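Local coordinates for acetolactate synthase isozyme 1 large subunit (Escherichia coli, PDB 6LPI), which forms the large subunit of a thiamine diphosphate-family enzyme and binds thiamine diphosphate, a magnesium ion and flavin-adenine dinucleotide, at residues R58-A63 with A88-T93; G75-C80 with S102-C107; I95-L100 with L411-L416; A385-D390 with P407-T412. One frame throughout, in Å; residues are numbered along the deposited sequence.

Contacts 2 and 4 are buried pairs of neighbouring parallel strands, one in each of two different sheets. Backbone hydrogen bonds and apolar side chains carry both. Contacts 1 and 3 are only partly buried, and polar side chains matter more there. Both use helix 86-101, contact 1 near its start and contact 3 near its end. That helix also links the two strands of contact 2, and Leu91 of contact 1 packs on Cys80 and Cys107. Contact 3 joins the helix to the loop that follows the edge strand of contact 4, so these two share Leu411 and Thr412. Contact 1 holds thiamine diphosphate pocket residues, while contact 3 holds residues of the flavin-adenine dinucleotide pocket.

Contact 1 of 4, residues R58-A63 with A88-T93; sequences RHEQGA and ATNLVT
Asn90 ND2 donates to Glu60 OE1 at 2.9 Å, with an N-H...O angle of 162°. The bond joins the first turn of helix 60-74 to helix 86-101 in the N-terminal thiamine diphosphate-binding domain. Both residues belong to the thiamine diphosphate pocket. Glu60 OE1 lies close to the Asn90 amide plane, but ND2 meets it from above the carboxylate plane. The Glu60 chain bends at chi2 (90°), which turns CD back toward Asn90. The same amide group also lies over His59. Its ND2 sits above one face of the imidazole, offset toward the rim, and the two planes are 30° apart. His59 CE1 comes within 3.6 Å of Asn90 CG. His59 is the N-cap of helix 60-74: Gln61 N donates to its ND1 at 3.0 Å, in the ring plane. This bond would help to set the rotation of the ring that Asn90 covers. On the side of strands 78-82 and 105-111, Leu91 CD2 reaches Glu60 O at 3.6 Å. Gln61 extends past Asn90 toward Thr93, and its OE1 is hydrogen-bonded to Asn450 ND2. At the other branch of that amide, Gln61 NE2 rests 3.8 Å from Thr93 CB.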
loop_
_atom_site.group_PDB
_atom_site.type_symbol
_atom_site.label_atom_id
_atom_site.label_comp_id
_atom_site.label_asym_id
_atom_site.label_seq_id
_atom_site.Cartn_x
_atom_site.Cartn_y
_atom_site.Cartn_z
ATOM N N ARG B 58 -0.387 1.113 21.893
ATOM C CA ARG B 58 0.684 0.770 22.806
ATOM C C ARG B 58 2.054 0.930 22.176
ATOM O O ARG B 58 3.062 0.778 22.863
ATOM C CB ARG B 58 0.497 -0.658 23.317
ATOM C CG ARG B 58 -0.147 -0.708 24.676
ATOM C CD ARG B 58 -1.640 -0.644 24.583
ATOM N NE ARG B 58 -2.195 -0.758 25.914
ATOM C CZ ARG B 58 -3.375 -0.268 26.263
ATOM N NH1 ARG B 58 -4.125 0.367 25.364
ATOM N NH2 ARG B 58 -3.801 -0.428 27.507
ATOM N N HIS B 59 2.116 1.262 20.898
ATOM C CA HIS B 59 3.394 1.457 20.238
ATOM C C HIS B 59 3.058 2.249 18.992
ATOM O O HIS B 59 2.038 1.977 18.347
ATOM C CB HIS B 59 4.054 0.111 19.865
ATOM C CG HIS B 59 5.431 0.232 19.285
ATOM N ND1 HIS B 59 5.679 0.739 18.026
ATOM C CD2 HIS B 59 6.638 -0.128 19.786
ATOM C CE1 HIS B 59 6.980 0.722 17.791
ATOM N NE2 HIS B 59 7.585 0.199 18.843
ATOM N N GLU B 60 3.882 3.254 18.674
ATOM C CA GLU B 60 3.454 4.168 17.626
ATOM C C GLU B 60 3.372 3.447 16.287
ATOM O O GLU B 60 2.524 3.791 15.456
ATOM C CB GLU B 60 4.370 5.393 17.564
ATOM C CG GLU B 60 4.271 6.322 18.797
ATOM C CD GLU B 60 5.248 5.944 19.914
ATOM O OE1 GLU B 60 5.784 4.808 19.865
ATOM O OE2 GLU B 60 5.490 6.777 20.824
ATOM N N GLN B 61 4.165 2.382 16.098
ATOM C CA GLN B 61 3.970 1.550 14.916
ATOM C C GLN B 61 2.548 1.001 14.887
ATOM O O GLN B 61 1.878 1.011 13.841
ATOM C CB GLN B 61 4.956 0.392 14.911
ATOM C CG GLN B 61 5.159 -0.156 13.523
ATOM C CD GLN B 61 5.817 -1.502 13.492
ATOM O OE1 GLN B 61 5.148 -2.521 13.283
ATOM N NE2 GLN B 61 7.128 -1.527 13.706
ATOM N N GLY B 62 2.056 0.568 16.056
ATOM C CA GLY B 62 0.675 0.142 16.167
ATOM C C GLY B 62 -0.320 1.239 15.837
ATOM O O GLY B 62 -1.288 0.998 15.113
ATOM N N ALA B 63 -0.103 2.455 16.363
ATOM C CA ALA B 63 -0.981 3.581 16.023
ATOM C C ALA B 63 -1.067 3.769 14.519
ATOM O O ALA B 63 -2.159 3.934 13.957
ATOM C CB ALA B 63 -0.480 4.876 16.662
ATOM N N ALA B 88 8.210 9.784 16.838
ATOM C CA ALA B 88 8.347 9.949 15.401
ATOM C C ALA B 88 9.075 8.757 14.792
ATOM O O ALA B 88 8.593 8.159 13.825
ATOM C CB ALA B 88 9.059 11.264 15.083
ATOM N N THR B 89 10.230 8.381 15.352
ATOM C CA THR B 89 10.984 7.273 14.771
ATOM C C THR B 89 10.177 5.985 14.783
ATOM O O THR B 89 10.276 5.175 13.857
ATOM C CB THR B 89 12.308 7.065 15.500
ATOM O OG1 THR B 89 12.040 6.868 16.885
ATOM C CG2 THR B 89 13.251 8.240 15.301
ATOM N N ASN B 90 9.370 5.771 15.823
ATOM C CA ASN B 90 8.543 4.570 15.877
ATOM C C ASN B 90 7.465 4.546 14.805
ATOM O O ASN B 90 6.998 3.463 14.440
ATOM C CB ASN B 90 7.908 4.434 17.250
ATOM C CG ASN B 90 8.831 3.769 18.251
ATOM O OD1 ASN B 90 9.882 3.196 17.889
ATOM N ND2 ASN B 90 8.457 3.855 19.528
ATOM N N LEU B 91 7.076 5.705 14.273
ATOM C CA LEU B 91 6.092 5.716 13.191
ATOM C C LEU B 91 6.643 5.207 11.860
ATOM O O LEU B 91 5.855 4.819 10.981
ATOM C CB LEU B 91 5.560 7.136 13.007
ATOM C CG LEU B 91 4.434 7.488 13.964
ATOM C CD1 LEU B 91 4.195 8.961 13.933
ATOM C CD2 LEU B 91 3.197 6.753 13.517
ATOM N N VAL B 92 7.970 5.192 11.702
ATOM C CA VAL B 92 8.606 5.016 10.390
ATOM C C VAL B 92 8.076 3.792 9.636
ATOM O O VAL B 92 7.670 3.893 8.475
ATOM C CB VAL B 92 10.131 4.952 10.557
ATOM C CG1 VAL B 92 10.795 4.542 9.258
ATOM C CG2 VAL B 92 10.650 6.299 11.037
ATOM N N THR B 93 8.123 2.607 10.255
ATOM C CA THR B 93 7.726 1.405 9.522
ATOM C C THR B 93 6.285 1.513 9.028
ATOM O O THR B 93 5.993 1.192 7.872
ATOM C CB THR B 93 7.900 0.166 10.395
ATOM O OG1 THR B 93 9.269 0.053 10.781
ATOM C CG2 THR B 93 7.546 -1.074 9.620
#

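Contact 2 of 4, residues G75-C80 with S102-C107; sequences GKPAVC and SIPLIC
Ala78 and Ile106 hold the centre of this contact, where Ile106 N donates to Ala78 O at 2.9 Å. The strands are 78-82 and 105-111, parallel neighbours joined by the beta-alpha-beta crossover through helix 86-101. Two more backbone bonds flank the first. Ala78 N reaches Pro104 O at 3.3 Å, and Cys80 N reaches Ile106 O at 3.0 Å. Each of these last two acceptors also takes a CA-H contact, from Pro77 to Pro104 O and from Val79 to Ile106 O. Ala78 O likewise faces the CA of Leu105. The bonding continues past the pair: Cys80 is backbone-bonded to Ile108, and Leu105 and Cys107 are bonded to strand 166-171 on their far edge. Val79 and Ile106 share one face of the sheet, with Pro77 just before the strand. Helix 147-159 touches Ile106 and Pro77. These two lie side by side and point the same way, with Pro77 CB 3.4 Å from Ile106 CD1. Val79 CG2 packs on Ile106 CB at 3.9 Å. Ala78, Cys80, Leu105 and Cys107 occupy the other face. There helix 86-101 covers both cysteines and Leu105 through Leu91 and Ile95. With chi1 at 46°, Cys80 SG sits between its own backbone N and carbonyl carbon, 3.9 Å from Cys107 CB.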
loop_
_atom_site.group_PDB
_atom_site.type_symbol
_atom_site.label_atom_id
_atom_site.label_comp_id
_atom_site.label_asym_id
_atom_site.label_seq_id
_atom_site.Cartn_x
_atom_site.Cartn_y
_atom_site.Cartn_z
ATOM N N GLY B 75 -11.510 4.071 2.257
ATOM C CA GLY B 75 -11.124 4.818 1.069
ATOM C C GLY B 75 -10.738 6.260 1.291
ATOM O O GLY B 75 -10.515 6.968 0.305
ATOM N N LYS B 76 -10.668 6.726 2.543
ATOM C CA LYS B 76 -10.330 8.101 2.971
ATOM C C LYS B 76 -9.090 8.141 3.894
ATOM O O LYS B 76 -8.747 7.128 4.506
ATOM C CB LYS B 76 -11.568 8.747 3.648
ATOM C CG LYS B 76 -11.485 10.278 3.835
ATOM C CD LYS B 76 -12.710 11.098 3.360
ATOM C CE LYS B 76 -12.295 12.540 2.904
ATOM N NZ LYS B 76 -11.451 13.324 3.877
ATOM N N PRO B 77 -8.338 9.245 3.948
ATOM C CA PRO B 77 -7.202 9.291 4.896
ATOM C C PRO B 77 -7.585 9.113 6.367
ATOM O O PRO B 77 -8.596 9.635 6.847
ATOM C CB PRO B 77 -6.592 10.676 4.672
ATOM C CG PRO B 77 -7.567 11.429 3.824
ATOM C CD PRO B 77 -8.339 10.412 3.045
ATOM N N ALA B 78 -6.759 8.344 7.077
ATOM C CA ALA B 78 -6.828 8.153 8.520
ATOM C C ALA B 78 -5.606 8.807 9.154
ATOM O O ALA B 78 -4.587 8.983 8.495
ATOM C CB ALA B 78 -6.909 6.672 8.867
ATOM N N VAL B 79 -5.715 9.198 10.420
ATOM C CA VAL B 79 -4.742 10.060 11.085
ATOM C C VAL B 79 -4.128 9.353 12.285
ATOM O O VAL B 79 -4.850 8.804 13.124
ATOM C CB VAL B 79 -5.398 11.383 11.513
ATOM C CG1 VAL B 79 -4.448 12.210 12.366
ATOM C CG2 VAL B 79 -5.844 12.161 10.266
ATOM N N CYS B 80 -2.796 9.422 12.401
ATOM C CA CYS B 80 -2.098 8.946 13.594
ATOM C C CYS B 80 -1.204 10.038 14.161
ATOM O O CYS B 80 -0.795 10.952 13.449
ATOM C CB CYS B 80 -1.273 7.693 13.308
ATOM S SG CYS B 80 -0.305 7.789 11.822
ATOM N N SER B 102 0.465 2.375 -1.186
ATOM C CA SER B 102 -0.326 3.504 -1.671
ATOM C C SER B 102 -1.615 3.736 -0.896
ATOM O O SER B 102 -2.706 3.684 -1.468
ATOM C CB SER B 102 -0.642 3.337 -3.162
ATOM O OG SER B 102 0.531 3.120 -3.949
ATOM N N ILE B 103 -1.487 4.010 0.399
ATOM C CA ILE B 103 -2.603 4.210 1.326
ATOM C C ILE B 103 -2.647 5.645 1.837
ATOM O O ILE B 103 -1.592 6.223 2.150
ATOM C CB ILE B 103 -2.529 3.222 2.500
ATOM C CG1 ILE B 103 -2.463 1.799 1.968
ATOM C CG2 ILE B 103 -3.692 3.390 3.448
ATOM C CD1 ILE B 103 -1.287 1.094 2.474
ATOM N N PRO B 104 -3.841 6.269 1.911
ATOM C CA PRO B 104 -3.929 7.656 2.398
ATOM C C PRO B 104 -3.846 7.737 3.915
ATOM O O PRO B 104 -4.800 7.442 4.635
ATOM C CB PRO B 104 -5.301 8.117 1.888
ATOM C CG PRO B 104 -6.098 6.842 1.815
ATOM C CD PRO B 104 -5.143 5.765 1.431
ATOM N N LEU B 105 -2.698 8.141 4.411
ATOM C CA LEU B 105 -2.496 8.374 5.823
ATOM C C LEU B 105 -2.056 9.820 6.026
ATOM O O LEU B 105 -1.264 10.351 5.245
ATOM C CB LEU B 105 -1.424 7.394 6.336
ATOM C CG LEU B 105 -1.520 6.733 7.703
ATOM C CD1 LEU B 105 -2.712 5.795 7.694
ATOM C CD2 LEU B 105 -0.225 5.990 8.013
ATOM N N ILE B 106 -2.578 10.465 7.058
ATOM C CA ILE B 106 -2.004 11.697 7.584
ATOM C C ILE B 106 -1.407 11.360 8.933
ATOM O O ILE B 106 -2.088 10.819 9.814
ATOM C CB ILE B 106 -3.014 12.851 7.687
ATOM C CG1 ILE B 106 -3.200 13.546 6.337
ATOM C CG2 ILE B 106 -2.554 13.869 8.701
ATOM C CD1 ILE B 106 -4.112 12.883 5.412
ATOM N N CYS B 107 -0.136 11.683 9.085
ATOM C CA CYS B 107 0.637 11.379 10.276
ATOM C C CYS B 107 1.091 12.699 10.885
ATOM O O CYS B 107 1.820 13.462 10.245
ATOM C CB CYS B 107 1.813 10.486 9.878
ATOM S SG CYS B 107 3.218 10.537 10.941
#

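Contact 3 of 4, residues I95-L100 with L411-L416; sequences IADARL and LTSGGL. With FAD (flavin-adenine dinucleotide), chain I.
Asp97 and Ser413 both turn their side chains anti to the backbone N, with chi1 -175° placing the aspartate CG and chi1 168° the serine OG. Ser413 OG is modelled as donating to Asp97 OD1, but at a doubtful 2.4 Å, shorter than this resolution can support. Thr418 is a common partner, since its OG1 bonds Asp97 OD1 and its N bonds Ser413 OG. The other carboxylate oxygen, Asp97 OD2, forms a salt bridge with Arg72 and a hydrogen bond with Gln68. Both partners belong to helix 60-74, so the carboxylate also ties that helix to this site. Beside the polar pair, Leu416 leans on helix 86-101. Leu416 CD2 lies 3.4 Å from Asp97 N and also touches Ala96 CB. Leu100 packs against the backbone of the loop. Leu100 CD1 is 3.5 Å from Leu416 N and also meets Gly415 C and Leu416 CB. Gly415 brings bare backbone to this helix. The carboxylate of Asp101, the next helix residue, accepts from both glycines, OD1 from Gly414 N and OD2 from Gly415 N. On the ligand side, Gly414 O accepts from O2' of flavin-adenine dinucleotide at 2.8 Å. The end of a helix of the N-terminal thiamine diphosphate-binding domain and the C-terminal domain's loop that carries Gly414 and Gly415 thus meet at the wall of the flavin-adenine dinucleotide pocket.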
loop_
_atom_site.group_PDB
_atom_site.type_symbol
_atom_site.label_atom_id
_atom_site.label_comp_id
_atom_site.label_asym_id
_atom_site.label_seq_id
_atom_site.Cartn_x
_atom_site.Cartn_y
_atom_site.Cartn_z
ATOM N N ILE B 95 4.542 4.215 8.359
ATOM C CA ILE B 95 4.472 5.181 7.262
ATOM C C ILE B 95 5.073 4.608 5.968
ATOM O O ILE B 95 4.430 4.661 4.927
ATOM C CB ILE B 95 5.076 6.542 7.716
ATOM C CG1 ILE B 95 4.023 7.448 8.338
ATOM C CG2 ILE B 95 5.641 7.308 6.552
ATOM C CD1 ILE B 95 3.308 6.968 9.538
ATOM N N ALA B 96 6.251 3.990 6.017
ATOM C CA ALA B 96 6.846 3.401 4.816
ATOM C C ALA B 96 5.957 2.305 4.222
ATOM O O ALA B 96 5.778 2.216 2.993
ATOM C CB ALA B 96 8.236 2.844 5.135
ATOM N N ASP B 97 5.391 1.462 5.081
ATOM C CA ASP B 97 4.417 0.498 4.609
ATOM C C ASP B 97 3.269 1.214 3.921
ATOM O O ASP B 97 2.793 0.767 2.874
ATOM C CB ASP B 97 3.898 -0.363 5.756
ATOM C CG ASP B 97 2.962 -1.463 5.276
ATOM O OD1 ASP B 97 3.465 -2.509 4.802
ATOM O OD2 ASP B 97 1.722 -1.270 5.346
ATOM N N ALA B 98 2.797 2.327 4.493
ATOM C CA ALA B 98 1.733 3.076 3.824
ATOM C C ALA B 98 2.174 3.551 2.446
ATOM O O ALA B 98 1.388 3.520 1.491
ATOM C CB ALA B 98 1.291 4.263 4.676
ATOM N N ARG B 99 3.433 3.985 2.326
ATOM C CA ARG B 99 3.946 4.490 1.054
ATOM C C ARG B 99 3.971 3.411 -0.030
ATOM O O ARG B 99 3.417 3.606 -1.120
ATOM C CB ARG B 99 5.346 5.067 1.247
ATOM C CG ARG B 99 5.990 5.524 -0.043
ATOM C CD ARG B 99 5.287 6.725 -0.578
ATOM N NE ARG B 99 6.172 7.453 -1.472
ATOM C CZ ARG B 99 5.756 8.273 -2.426
ATOM N NH1 ARG B 99 4.460 8.483 -2.604
ATOM N NH2 ARG B 99 6.640 8.882 -3.197
ATOM N N LEU B 100 4.571 2.251 0.249
ATOM C CA LEU B 100 4.723 1.336 -0.874
ATOM C C LEU B 100 3.415 0.663 -1.294
ATOM O O LEU B 100 3.313 0.223 -2.452
ATOM C CB LEU B 100 5.739 0.240 -0.571
ATOM C CG LEU B 100 7.114 0.535 0.017
ATOM C CD1 LEU B 100 7.908 -0.766 0.047
ATOM C CD2 LEU B 100 7.852 1.597 -0.676
ATOM N N LEU B 411 -7.117 -7.136 3.571
ATOM C CA LEU B 411 -6.127 -6.192 4.080
ATOM C C LEU B 411 -4.822 -6.942 4.305
ATOM O O LEU B 411 -4.688 -7.687 5.282
ATOM C CB LEU B 411 -6.570 -5.554 5.401
ATOM C CG LEU B 411 -7.388 -4.258 5.488
ATOM C CD1 LEU B 411 -8.645 -4.316 4.667
ATOM C CD2 LEU B 411 -7.720 -3.919 6.934
ATOM N N THR B 412 -3.835 -6.696 3.464
ATOM C CA THR B 412 -2.522 -7.290 3.650
ATOM C C THR B 412 -1.452 -6.265 3.305
ATOM O O THR B 412 -1.697 -5.305 2.576
ATOM C CB THR B 412 -2.343 -8.548 2.795
ATOM O OG1 THR B 412 -1.246 -9.323 3.299
ATOM C CG2 THR B 412 -2.082 -8.186 1.365
ATOM N N SER B 413 -0.277 -6.442 3.893
ATOM C CA SER B 413 0.874 -5.596 3.611
ATOM C C SER B 413 1.682 -6.260 2.494
ATOM O O SER B 413 2.305 -7.300 2.714
ATOM C CB SER B 413 1.691 -5.405 4.884
ATOM O OG SER B 413 2.946 -4.820 4.627
ATOM N N GLY B 414 1.637 -5.681 1.286
ATOM C CA GLY B 414 2.273 -6.258 0.102
ATOM C C GLY B 414 3.584 -5.661 -0.395
ATOM O O GLY B 414 4.514 -6.387 -0.776
ATOM N N GLY B 415 3.612 -4.337 -0.512
ATOM C CA GLY B 415 4.768 -3.612 -0.973
ATOM C C GLY B 415 5.929 -3.749 -0.026
ATOM O O GLY B 415 6.994 -4.248 -0.380
ATOM N N LEU B 416 5.735 -3.301 1.201
ATOM C CA LEU B 416 6.801 -3.410 2.179
ATOM C C LEU B 416 6.848 -4.790 2.795
ATOM O O LEU B 416 7.926 -5.256 3.174
ATOM C CB LEU B 416 6.614 -2.350 3.262
ATOM C CG LEU B 416 7.742 -2.323 4.276
ATOM C CD1 LEU B 416 9.008 -2.032 3.499
ATOM C CD2 LEU B 416 7.462 -1.274 5.382
HETATM P PA FAD I . -0.070 -1.780 -5.907
HETATM O O1A FAD I . -1.128 -2.329 -5.032
HETATM O O2A FAD I . 1.026 -0.985 -5.246
HETATM O O5B FAD I . -0.924 -0.935 -6.933
HETATM C C5B FAD I . -0.784 0.496 -7.034
HETATM C C4B FAD I . -0.795 0.845 -8.497
HETATM O O4B FAD I . -2.134 1.218 -8.918
HETATM C C3B FAD I . 0.097 2.023 -8.875
HETATM O O3B FAD I . 0.676 1.763 -10.154
HETATM C C2B FAD I . -0.898 3.190 -8.841
HETATM O O2B FAD I . -0.496 4.332 -9.583
HETATM C C1B FAD I . -2.093 2.510 -9.492
HETATM N N9A FAD I . -3.375 3.160 -9.273
HETATM C C8A FAD I . -3.945 3.513 -8.079
HETATM N N7A FAD I . -5.129 4.070 -8.196
HETATM C C5A FAD I . -5.352 4.083 -9.564
HETATM C C6A FAD I . -6.425 4.552 -10.351
HETATM N N6A FAD I . -7.524 5.120 -9.848
HETATM N N1A FAD I . -6.322 4.426 -11.692
HETATM C C2A FAD I . -5.223 3.866 -12.204
HETATM N N3A FAD I . -4.156 3.383 -11.566
HETATM C C4A FAD I . -4.279 3.527 -10.240
HETATM N N1 FAD I . 2.122 -10.176 -5.364
HETATM C C2 FAD I . 1.701 -10.892 -6.444
HETATM O O2 FAD I . 1.108 -10.352 -7.369
HETATM N N3 FAD I . 1.929 -12.255 -6.504
HETATM C C4 FAD I . 2.568 -13.012 -5.545
HETATM O O4 FAD I . 2.708 -14.222 -5.708
HETATM C C4X FAD I . 3.024 -12.239 -4.399
HETATM N N5 FAD I . 3.645 -12.871 -3.427
HETATM C C5X FAD I . 4.060 -12.127 -2.329
HETATM C C6 FAD I . 4.712 -12.776 -1.278
HETATM C C7 FAD I . 5.132 -12.069 -0.152
HETATM C C7M FAD I . 5.847 -12.793 0.957
HETATM C C8 FAD I . 4.904 -10.685 -0.075
HETATM C C8M FAD I . 5.365 -9.891 1.124
HETATM C C9 FAD I . 4.256 -10.036 -1.122
HETATM C C9A FAD I . 3.843 -10.740 -2.246
HETATM N N10 FAD I . 3.180 -10.106 -3.320
HETATM C C10 FAD I . 2.755 -10.823 -4.407
HETATM C "C1'" FAD I . 2.912 -8.669 -3.294
HETATM C "C2'" FAD I . 3.937 -7.867 -4.083
HETATM O "O2'" FAD I . 5.090 -7.617 -3.280
HETATM C "C3'" FAD I . 3.326 -6.526 -4.487
HETATM O "O3'" FAD I . 2.877 -5.837 -3.325
HETATM C "C4'" FAD I . 2.160 -6.632 -5.463
HETATM O "O4'" FAD I . 2.427 -7.686 -6.381
HETATM C "C5'" FAD I . 1.929 -5.347 -6.221
HETATM O "O5'" FAD I . 0.596 -5.352 -6.762
HETATM P P FAD I . 0.051 -4.120 -7.536
HETATM O O1P FAD I . 0.685 -4.096 -8.928
HETATM O O2P FAD I . -1.301 -4.111 -7.447
HETATM O O3P FAD I . 0.646 -2.947 -6.708
#

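Contact 4 of 4, residues A385-D390 with P407-T412; sequences AIITTD and PRQWLT
Thr389 touches Trp410 with one branch and Thr412 with the other. Thr389 CB lies 4.2 Å from Thr412 OG1. From there chi1 (87°) sets OG1 between the backbone N and the carbonyl carbon. Thr389 OG1 accepts from Thr412 OG1 at 2.9 Å and donates in turn to Asp390 O at 2.6 Å, on a lone pair of that carbonyl. The methyl CG2 of Thr389 goes to the indole and comes 3.3 Å from Trp410 CH2. Strands 386-389 and 410-411 run parallel here, joined by a beta-alpha-beta crossover through helix 393-401. Strand 410-411 is the outermost on its side of the sheet within this chain. Ile387 N donates to Gln409 O at 2.8 Å, nearly straight at 174°. Ile387 O accepts from Leu411 N at 2.8 Å, and Leu411 O takes Thr389 N. Ile387 CG2 sits at the edge of the Trp410 ring, in its plane, 3.9 Å from CZ3. Helix 393-401 touches the same indole through Thr398 and Ala399, and Trp410 NE1 donates to Leu244 O. Toward helix 422-432, Thr388 OG1 lies 3.6 Å from Leu411 CB.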
loop_
_atom_site.group_PDB
_atom_site.type_symbol
_atom_site.label_atom_id
_atom_site.label_comp_id
_atom_site.label_asym_id
_atom_site.label_seq_id
_atom_site.Cartn_x
_atom_site.Cartn_y
_atom_site.Cartn_z
ATOM N N ALA B 385 -17.364 -10.356 6.298
ATOM C CA ALA B 385 -16.157 -10.330 7.104
ATOM C C ALA B 385 -15.063 -9.490 6.453
ATOM O O ALA B 385 -15.008 -9.322 5.228
ATOM C CB ALA B 385 -15.650 -11.753 7.328
ATOM N N ILE B 386 -14.184 -8.959 7.296
ATOM C CA ILE B 386 -12.967 -8.301 6.858
ATOM C C ILE B 386 -11.826 -9.227 7.244
ATOM O O ILE B 386 -11.821 -9.768 8.355
ATOM C CB ILE B 386 -12.813 -6.898 7.477
ATOM C CG1 ILE B 386 -13.923 -5.974 6.966
ATOM C CG2 ILE B 386 -11.488 -6.305 7.111
ATOM C CD1 ILE B 386 -14.253 -4.847 7.894
ATOM N N ILE B 387 -10.894 -9.458 6.311
ATOM C CA ILE B 387 -9.776 -10.386 6.490
ATOM C C ILE B 387 -8.469 -9.619 6.406
ATOM O O ILE B 387 -8.213 -8.887 5.445
ATOM C CB ILE B 387 -9.777 -11.561 5.493
ATOM C CG1 ILE B 387 -11.094 -12.341 5.563
ATOM C CG2 ILE B 387 -8.592 -12.542 5.763
ATOM C CD1 ILE B 387 -12.235 -11.873 4.705
ATOM N N THR B 388 -7.647 -9.818 7.415
ATOM C CA THR B 388 -6.352 -9.206 7.614
ATOM C C THR B 388 -5.314 -10.315 7.749
ATOM O O THR B 388 -5.647 -11.440 8.128
ATOM C CB THR B 388 -6.446 -8.358 8.915
ATOM O OG1 THR B 388 -7.091 -7.116 8.640
ATOM C CG2 THR B 388 -5.151 -8.129 9.526
ATOM N N THR B 389 -4.057 -10.036 7.388
ATOM C CA THR B 389 -2.997 -11.038 7.563
ATOM C C THR B 389 -1.716 -10.354 7.999
ATOM O O THR B 389 -1.514 -9.160 7.772
ATOM C CB THR B 389 -2.628 -11.876 6.323
ATOM O OG1 THR B 389 -1.645 -11.180 5.547
ATOM C CG2 THR B 389 -3.814 -12.206 5.463
ATOM N N ASP B 390 -0.858 -11.123 8.639
ATOM C CA ASP B 390 0.537 -10.731 8.782
ATOM C C ASP B 390 1.311 -11.231 7.547
ATOM O O ASP B 390 0.735 -11.427 6.469
ATOM C CB ASP B 390 1.065 -11.215 10.140
ATOM C CG ASP B 390 0.989 -10.124 11.240
ATOM O OD1 ASP B 390 1.452 -8.997 10.936
ATOM O OD2 ASP B 390 0.516 -10.371 12.393
ATOM N N PRO B 407 -14.426 -6.198 -2.721
ATOM C CA PRO B 407 -13.406 -5.154 -2.606
ATOM C C PRO B 407 -13.319 -4.658 -1.170
ATOM O O PRO B 407 -14.284 -4.718 -0.405
ATOM C CB PRO B 407 -13.912 -4.054 -3.547
ATOM C CG PRO B 407 -14.814 -4.769 -4.495
ATOM C CD PRO B 407 -15.456 -5.865 -3.716
ATOM N N ARG B 408 -12.131 -4.182 -0.810
ATOM C CA ARG B 408 -11.832 -3.678 0.528
ATOM C C ARG B 408 -12.286 -4.645 1.617
ATOM O O ARG B 408 -12.685 -4.250 2.708
ATOM C CB ARG B 408 -12.427 -2.285 0.713
ATOM C CG ARG B 408 -12.067 -1.386 -0.475
ATOM C CD ARG B 408 -12.346 0.085 -0.282
ATOM N NE ARG B 408 -11.176 0.672 0.355
ATOM C CZ ARG B 408 -10.419 1.641 -0.162
ATOM N NH1 ARG B 408 -10.703 2.172 -1.348
ATOM N NH2 ARG B 408 -9.366 2.088 0.523
ATOM N N GLN B 409 -12.156 -5.937 1.337
ATOM C CA GLN B 409 -12.349 -6.978 2.339
ATOM C C GLN B 409 -11.034 -7.577 2.792
ATOM O O GLN B 409 -10.923 -8.020 3.935
ATOM C CB GLN B 409 -13.254 -8.084 1.771
ATOM C CG GLN B 409 -13.134 -9.392 2.495
ATOM C CD GLN B 409 -14.176 -10.388 2.082
ATOM O OE1 GLN B 409 -15.000 -10.808 2.900
ATOM N NE2 GLN B 409 -14.142 -10.791 0.811
ATOM N N TRP B 410 -10.037 -7.507 1.923
ATOM C CA TRP B 410 -8.734 -8.137 2.060
ATOM C C TRP B 410 -7.705 -7.056 2.377
ATOM O O TRP B 410 -7.508 -6.130 1.581
ATOM C CB TRP B 410 -8.406 -8.867 0.760
ATOM C CG TRP B 410 -7.058 -9.413 0.582
ATOM C CD1 TRP B 410 -6.144 -9.043 -0.363
ATOM C CD2 TRP B 410 -6.466 -10.487 1.317
ATOM N NE1 TRP B 410 -5.009 -9.815 -0.252
ATOM C CE2 TRP B 410 -5.179 -10.702 0.778
ATOM C CE3 TRP B 410 -6.883 -11.265 2.399
ATOM C CZ2 TRP B 410 -4.316 -11.669 1.273
ATOM C CZ3 TRP B 410 -6.023 -12.227 2.888
ATOM C CH2 TRP B 410 -4.751 -12.423 2.322
ATOM N N LEU B 411 -7.117 -7.136 3.571
ATOM C CA LEU B 411 -6.127 -6.192 4.080
ATOM C C LEU B 411 -4.822 -6.942 4.305
ATOM O O LEU B 411 -4.688 -7.687 5.282
ATOM C CB LEU B 411 -6.570 -5.554 5.401
ATOM C CG LEU B 411 -7.388 -4.258 5.488
ATOM C CD1 LEU B 411 -8.645 -4.316 4.667
ATOM C CD2 LEU B 411 -7.720 -3.919 6.934
ATOM N N THR B 412 -3.835 -6.696 3.464
ATOM C CA THR B 412 -2.522 -7.290 3.650
ATOM C C THR B 412 -1.452 -6.265 3.305
ATOM O O THR B 412 -1.697 -5.305 2.576
ATOM C CB THR B 412 -2.343 -8.548 2.795
ATOM O OG1 THR B 412 -1.246 -9.323 3.299
ATOM C CG2 THR B 412 -2.082 -8.186 1.365
#